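Local coordinates for protein pectinesterase (Aspergillus niger, PDB 5C1E) that hydrolyses the methyl esters of pectin, releasing methanol and leaving free galacturonate units in the chain, and probably helps macerate plant tissue, at residues D161-D166 with G196-D201; S168-E173 with A279-T284. All blocks are in the same frame, centred on the assembly; numbering follows the deposited sequence.

Contact 1: residues D161-D166 with G196-D201; sequences DYIFGD and GWYAID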
loop_
_atom_site.group_PDB
_atom_site.type_symbol
_atom_site.label_atom_id
_atom_site.label_comp_id
_atom_site.label_asym_id
_atom_site.label_seq_id
_atom_site.Cartn_x
_atom_site.Cartn_y
_atom_site.Cartn_z
ATOM N N ASP A 161 1.754 -3.754 -11.874
ATOM C CA ASP A 161 1.276 -4.620 -10.793
ATOM C C ASP A 161 1.692 -4.042 -9.465
ATOM O O ASP A 161 2.212 -4.751 -8.618
ATOM C CB ASP A 161 1.833 -6.046 -10.923
ATOM C CG ASP A 161 1.465 -6.722 -12.226
ATOM O OD1 ASP A 161 0.504 -6.292 -12.922
ATOM O OD2 ASP A 161 2.132 -7.740 -12.544
ATOM N N TYR A 162 1.516 -2.738 -9.294
ATOM C CA TYR A 162 2.119 -2.071 -8.144
ATOM C C TYR A 162 1.340 -2.133 -6.827
ATOM O O TYR A 162 1.871 -1.738 -5.799
ATOM C CB TYR A 162 2.609 -0.664 -8.494
ATOM C CG TYR A 162 1.622 0.405 -8.919
ATOM C CD1 TYR A 162 1.232 0.540 -10.246
ATOM C CD2 TYR A 162 1.167 1.341 -8.010
ATOM C CE1 TYR A 162 0.391 1.547 -10.649
ATOM C CE2 TYR A 162 0.323 2.365 -8.400
ATOM C CZ TYR A 162 -0.053 2.478 -9.711
ATOM O OH TYR A 162 -0.880 3.506 -10.089
ATOM N N ILE A 163 0.119 -2.676 -6.867
ATOM C CA ILE A 163 -0.611 -3.113 -5.663
ATOM C C ILE A 163 -1.000 -4.551 -5.968
ATOM O O ILE A 163 -1.780 -4.792 -6.876
ATOM C CB ILE A 163 -1.856 -2.258 -5.389
ATOM C CG1 ILE A 163 -1.456 -0.794 -5.205
ATOM C CG2 ILE A 163 -2.610 -2.777 -4.162
ATOM C CD1 ILE A 163 -2.626 0.178 -5.192
ATOM N N PHE A 164 -0.377 -5.498 -5.287
ATOM C CA PHE A 164 -0.484 -6.901 -5.681
ATOM C C PHE A 164 -0.396 -7.836 -4.482
ATOM O O PHE A 164 0.209 -7.499 -3.471
ATOM C CB PHE A 164 0.578 -7.251 -6.772
ATOM C CG PHE A 164 1.974 -7.440 -6.236
ATOM C CD1 PHE A 164 2.711 -6.348 -5.781
ATOM C CD2 PHE A 164 2.547 -8.694 -6.183
ATOM C CE1 PHE A 164 3.977 -6.522 -5.260
ATOM C CE2 PHE A 164 3.813 -8.874 -5.659
ATOM C CZ PHE A 164 4.531 -7.796 -5.203
ATOM N N GLY A 165 -1.000 -9.020 -4.629
ATOM C CA GLY A 165 -1.038 -10.029 -3.562
ATOM C C GLY A 165 -2.455 -10.384 -3.187
ATOM O O GLY A 165 -3.412 -10.016 -3.899
ATOM N N ASP A 166 -2.587 -11.086 -2.062
ATOM C CA ASP A 166 -3.859 -11.666 -1.612
ATOM C C ASP A 166 -4.342 -11.145 -0.249
ATOM O O ASP A 166 -5.151 -11.803 0.444
ATOM C CB ASP A 166 -3.767 -13.189 -1.569
ATOM C CG ASP A 166 -5.111 -13.849 -1.344
ATOM O OD1 ASP A 166 -6.123 -13.402 -1.899
ATOM O OD2 ASP A 166 -5.145 -14.814 -0.573
ATOM N N GLY A 196 -11.499 -12.413 0.798
ATOM C CA GLY A 196 -10.837 -11.138 0.609
ATOM C C GLY A 196 -11.297 -10.296 -0.570
ATOM O O GLY A 196 -11.852 -10.801 -1.543
ATOM N N TRP A 197 -11.078 -8.992 -0.435
ATOM C CA TRP A 197 -11.315 -7.991 -1.479
ATOM C C TRP A 197 -10.149 -7.018 -1.467
ATOM O O TRP A 197 -9.548 -6.777 -0.412
ATOM C CB TRP A 197 -12.548 -7.120 -1.190
ATOM C CG TRP A 197 -13.893 -7.777 -1.250
ATOM C CD1 TRP A 197 -14.395 -8.730 -0.391
ATOM C CD2 TRP A 197 -14.939 -7.496 -2.193
ATOM N NE1 TRP A 197 -15.674 -9.075 -0.772
ATOM C CE2 TRP A 197 -16.028 -8.327 -1.872
ATOM C CE3 TRP A 197 -15.049 -6.631 -3.291
ATOM C CZ2 TRP A 197 -17.210 -8.322 -2.618
ATOM C CZ3 TRP A 197 -16.232 -6.612 -4.021
ATOM C CH2 TRP A 197 -17.288 -7.463 -3.687
ATOM N N TYR A 198 -9.870 -6.419 -2.620
ATOM C CA TYR A 198 -9.312 -5.065 -2.640
ATOM C C TYR A 198 -10.487 -4.099 -2.806
ATOM O O TYR A 198 -11.299 -4.241 -3.748
ATOM C CB TYR A 198 -8.423 -4.790 -3.846
ATOM C CG TYR A 198 -7.086 -5.511 -3.961
ATOM C CD1 TYR A 198 -6.813 -6.714 -3.295
ATOM C CD2 TYR A 198 -6.120 -5.009 -4.832
ATOM C CE1 TYR A 198 -5.586 -7.351 -3.442
ATOM C CE2 TYR A 198 -4.909 -5.637 -5.005
ATOM C CZ TYR A 198 -4.640 -6.802 -4.322
ATOM O OH TYR A 198 -3.437 -7.384 -4.537
ATOM N N ALA A 199 -10.520 -3.088 -1.960
ATOM C CA ALA A 199 -11.463 -1.986 -2.122
ATOM C C ALA A 199 -10.676 -0.691 -2.217
ATOM O O ALA A 199 -9.942 -0.333 -1.294
ATOM C CB ALA A 199 -12.444 -1.939 -0.960
ATOM N N ILE A 200 -10.841 0.016 -3.337
ATOM C CA ILE A 200 -10.217 1.329 -3.525
ATOM C C ILE A 200 -11.329 2.371 -3.435
ATOM O O ILE A 200 -12.179 2.448 -4.320
ATOM C CB ILE A 200 -9.443 1.371 -4.849
ATOM C CG1 ILE A 200 -8.263 0.409 -4.729
ATOM C CG2 ILE A 200 -8.972 2.783 -5.156
ATOM C CD1 ILE A 200 -7.706 -0.046 -6.035
ATOM N N ASP A 201 -11.338 3.114 -2.329
ATOM C CA ASP A 201 -12.487 3.938 -1.941
ATOM C C ASP A 201 -12.126 5.399 -1.743
ATOM O O ASP A 201 -11.228 5.730 -0.969
ATOM C CB ASP A 201 -13.111 3.405 -0.648
ATOM C CG ASP A 201 -14.316 4.215 -0.203
ATOM O OD1 ASP A 201 -15.427 3.951 -0.691
ATOM O OD2 ASP A 201 -14.151 5.089 0.661
#
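Tyr198 reaches across the interior toward strand 163-165 and meets it with the edge of its ring. Its CG stands anti to the carbonyl carbon (chi1 -68°), and the phenol extends inward until its OH arrives at Gly165. There Tyr198 OH donates a hydrogen bond of 2.7 Å to Gly165 O. The donor sits well above the carbonyl plane, 44° out of it, and so not on a lone pair. Gly165 N is also near the hydroxyl, but at an angle too poor for a hydrogen bond. Farther along the rim, Tyr198 CE2 lies 3.7 Å from Ile163 O, which is in the plane of the ring. The side chains of Ile163 and Tyr198 pass alongside each other, pointing opposite ways, and Ile163 CG2 touches Tyr198 CE2 at 3.8 Å. The two strands belong to different parallel sheets of the right-handed parallel beta-helix of pectin methylesterases. They run nearly antiparallel, 162° apart, with axes 10.5 Å from each other, so the tyrosine spans the core between sheets. Val169 and Val229, on the strands that flank Tyr198, pack beside it. Phe164 points away from Tyr198 and stacks on Tyr143. Asp161, the predicted active-site residue, forms a salt bridge with Arg221 on that same outer side.

Contact 2: residues S168-E173 with A279-T284; sequences SVWFGE and AAVDKT. With SO4 (sulfate ion), chain C.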
loop_
_atom_site.group_PDB
_atom_site.type_symbol
_atom_site.label_atom_id
_atom_site.label_comp_id
_atom_site.label_asym_id
_atom_site.label_seq_id
_atom_site.Cartn_x
_atom_site.Cartn_y
_atom_site.Cartn_z
ATOM N N SER A 168 -6.617 -8.812 2.132
ATOM C CA SER A 168 -7.913 -8.179 2.033
ATOM C C SER A 168 -7.704 -6.749 2.498
ATOM O O SER A 168 -7.413 -6.506 3.682
ATOM C CB SER A 168 -8.973 -8.888 2.855
ATOM O OG SER A 168 -10.236 -8.477 2.399
ATOM N N VAL A 169 -7.820 -5.815 1.556
ATOM C CA VAL A 169 -7.240 -4.485 1.754
ATOM C C VAL A 169 -8.172 -3.375 1.328
ATOM O O VAL A 169 -8.832 -3.456 0.285
ATOM C CB VAL A 169 -5.850 -4.381 1.062
ATOM C CG1 VAL A 169 -5.944 -4.770 -0.399
ATOM C CG2 VAL A 169 -5.224 -3.003 1.248
ATOM N N TRP A 170 -8.223 -2.344 2.171
ATOM C CA TRP A 170 -9.010 -1.138 1.953
ATOM C C TRP A 170 -8.070 0.048 1.806
ATOM O O TRP A 170 -7.263 0.305 2.705
ATOM C CB TRP A 170 -9.913 -0.886 3.148
ATOM C CG TRP A 170 -10.817 0.305 2.999
ATOM C CD1 TRP A 170 -10.491 1.613 3.202
ATOM C CD2 TRP A 170 -12.212 0.290 2.663
ATOM N NE1 TRP A 170 -11.581 2.411 3.012
ATOM C CE2 TRP A 170 -12.656 1.628 2.680
ATOM C CE3 TRP A 170 -13.128 -0.719 2.361
ATOM C CZ2 TRP A 170 -13.966 1.982 2.382
ATOM C CZ3 TRP A 170 -14.433 -0.370 2.077
ATOM C CH2 TRP A 170 -14.846 0.966 2.084
ATOM N N PHE A 171 -8.161 0.731 0.665
ATOM C CA PHE A 171 -7.439 1.981 0.410
ATOM C C PHE A 171 -8.433 3.116 0.453
ATOM O O PHE A 171 -9.353 3.157 -0.346
ATOM C CB PHE A 171 -6.764 1.965 -0.952
ATOM C CG PHE A 171 -5.707 0.913 -1.090
ATOM C CD1 PHE A 171 -4.401 1.188 -0.749
ATOM C CD2 PHE A 171 -6.018 -0.337 -1.597
ATOM C CE1 PHE A 171 -3.414 0.225 -0.878
ATOM C CE2 PHE A 171 -5.034 -1.311 -1.732
ATOM C CZ PHE A 171 -3.731 -1.026 -1.365
ATOM N N GLY A 172 -8.273 3.998 1.434
ATOM C CA GLY A 172 -9.198 5.105 1.628
ATOM C C GLY A 172 -8.490 6.432 1.441
ATOM O O GLY A 172 -7.454 6.699 2.068
ATOM N N GLU A 173 -9.061 7.294 0.616
ATOM C CA GLU A 173 -8.522 8.641 0.416
ATOM C C GLU A 173 -7.021 8.632 0.086
ATOM O O GLU A 173 -6.278 9.465 0.590
ATOM C CB GLU A 173 -8.774 9.503 1.652
ATOM C CG GLU A 173 -10.241 9.750 1.945
ATOM C CD GLU A 173 -10.500 10.426 3.295
ATOM O OE1 GLU A 173 -9.559 10.853 4.004
ATOM O OE2 GLU A 173 -11.689 10.523 3.661
ATOM N N ALA A 279 -24.174 -1.346 -5.151
ATOM C CA ALA A 279 -23.829 -0.559 -3.989
ATOM C C ALA A 279 -22.344 -0.689 -3.733
ATOM O O ALA A 279 -21.740 -1.694 -4.097
ATOM C CB ALA A 279 -24.595 -1.058 -2.776
ATOM N N ALA A 280 -21.771 0.331 -3.103
ATOM C CA ALA A 280 -20.394 0.271 -2.632
ATOM C C ALA A 280 -20.240 -0.796 -1.553
ATOM O O ALA A 280 -21.186 -1.091 -0.834
ATOM C CB ALA A 280 -19.968 1.631 -2.090
ATOM N N VAL A 281 -19.043 -1.373 -1.440
ATOM C CA VAL A 281 -18.756 -2.291 -0.333
ATOM C C VAL A 281 -18.281 -1.514 0.886
ATOM O O VAL A 281 -17.776 -0.406 0.752
ATOM C CB VAL A 281 -17.740 -3.400 -0.699
ATOM C CG1 VAL A 281 -18.175 -4.096 -1.971
ATOM C CG2 VAL A 281 -16.327 -2.855 -0.838
ATOM N N ASP A 282 -18.444 -2.093 2.072
ATOM C CA ASP A 282 -18.001 -1.420 3.294
ATOM C C ASP A 282 -16.830 -2.148 3.935
ATOM O O ASP A 282 -16.444 -3.227 3.504
ATOM C CB ASP A 282 -19.173 -1.202 4.288
ATOM C CG ASP A 282 -19.794 -2.502 4.813
ATOM O OD1 ASP A 282 -19.233 -3.612 4.663
ATOM O OD2 ASP A 282 -20.882 -2.386 5.420
ATOM N N LYS A 283 -16.263 -1.549 4.975
ATOM C CA LYS A 283 -15.088 -2.116 5.604
ATOM C C LYS A 283 -15.376 -3.399 6.359
ATOM O O LYS A 283 -14.472 -4.189 6.594
ATOM C CB LYS A 283 -14.413 -1.096 6.524
ATOM C CG LYS A 283 -13.750 0.022 5.742
ATOM C CD LYS A 283 -12.883 0.940 6.598
ATOM C CE LYS A 283 -13.689 1.767 7.564
ATOM N NZ LYS A 283 -14.585 2.714 6.846
ATOM N N THR A 284 -16.620 -3.621 6.756
ATOM C CA THR A 284 -16.934 -4.882 7.410
ATOM C C THR A 284 -16.743 -6.040 6.415
ATOM O O THR A 284 -16.211 -7.087 6.771
ATOM C CB THR A 284 -18.340 -4.868 8.023
ATOM O OG1 THR A 284 -18.349 -3.933 9.109
ATOM C CG2 THR A 284 -18.731 -6.253 8.529
HETATM S S SO4 C . -12.458 5.250 5.343
HETATM O O1 SO4 C . -12.855 6.676 5.534
HETATM O O2 SO4 C . -11.433 5.185 4.267
HETATM O O3 SO4 C . -11.922 4.647 6.594
HETATM O O4 SO4 C . -13.666 4.475 4.971
#
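Strand 168-172 and segment 279-284 approach most closely, by their CA atoms, at Trp170 and Lys283, 7.2 Å apart. The strand is part of the large parallel sheet of the beta-helix, and the segment runs into the start of helix 283-287, in the C-terminal tail that packs on the outside of this sheet. Trp170 points outward toward the tail. Its CG is anti to the backbone N (chi1 -177°), which carries the indole away from the sheet to meet Lys283. The two side chains cross at about a right angle. Lys283 CG lies over one face of the Trp170 indole, 3.4 Å from the centroid of the six-membered ring and 11° off its normal. This is a CH-pi contact. The ammonium is farther from the ring, so any cation-pi attraction is at most weak. At the ring edge Val281 O lies in plane, 3.5 Å from CH2 of Trp170. Val281 CG2 adds a looser apolar touch at Trp170 CZ3. Asp282 takes the N-cap position, and its OD1 accepts a hydrogen bond from Thr285 N. A sulfate, probably from the crystallisation liquor, joins the two main side chains and also bonds to Tyr150 OH. Trp170 NE1 donates to sulfate O2 at 3.0 Å with an N-H...O angle of 151°. The Lys283 chain bends twice near its end, and its NZ reaches sulfate O4 at 2.7 Å and, more weakly, O3 at 3.3 Å.

From the N terminus, the chain enters contact 1 at 161-166 and then contact 2 at 168-173, on successive strands. It next runs through strands 175-178 and 182-187 to reach 196-201, where contact 1 closes a loop of 29 intervening residues. Contact 2 closes much later, at 279-284, after 105 residues. The segments alternate, so the two contacts cross. They meet in the large parallel sheet, where strands 168-172 and 198-201 are neighbours, with probable backbone hydrogen bonds such as Trp197 O to Val169 N at 2.8 Å. Contact 1 ties the inner side of this sheet to the sheet across the core. Contact 2 ties its outer side to the C-terminal tail.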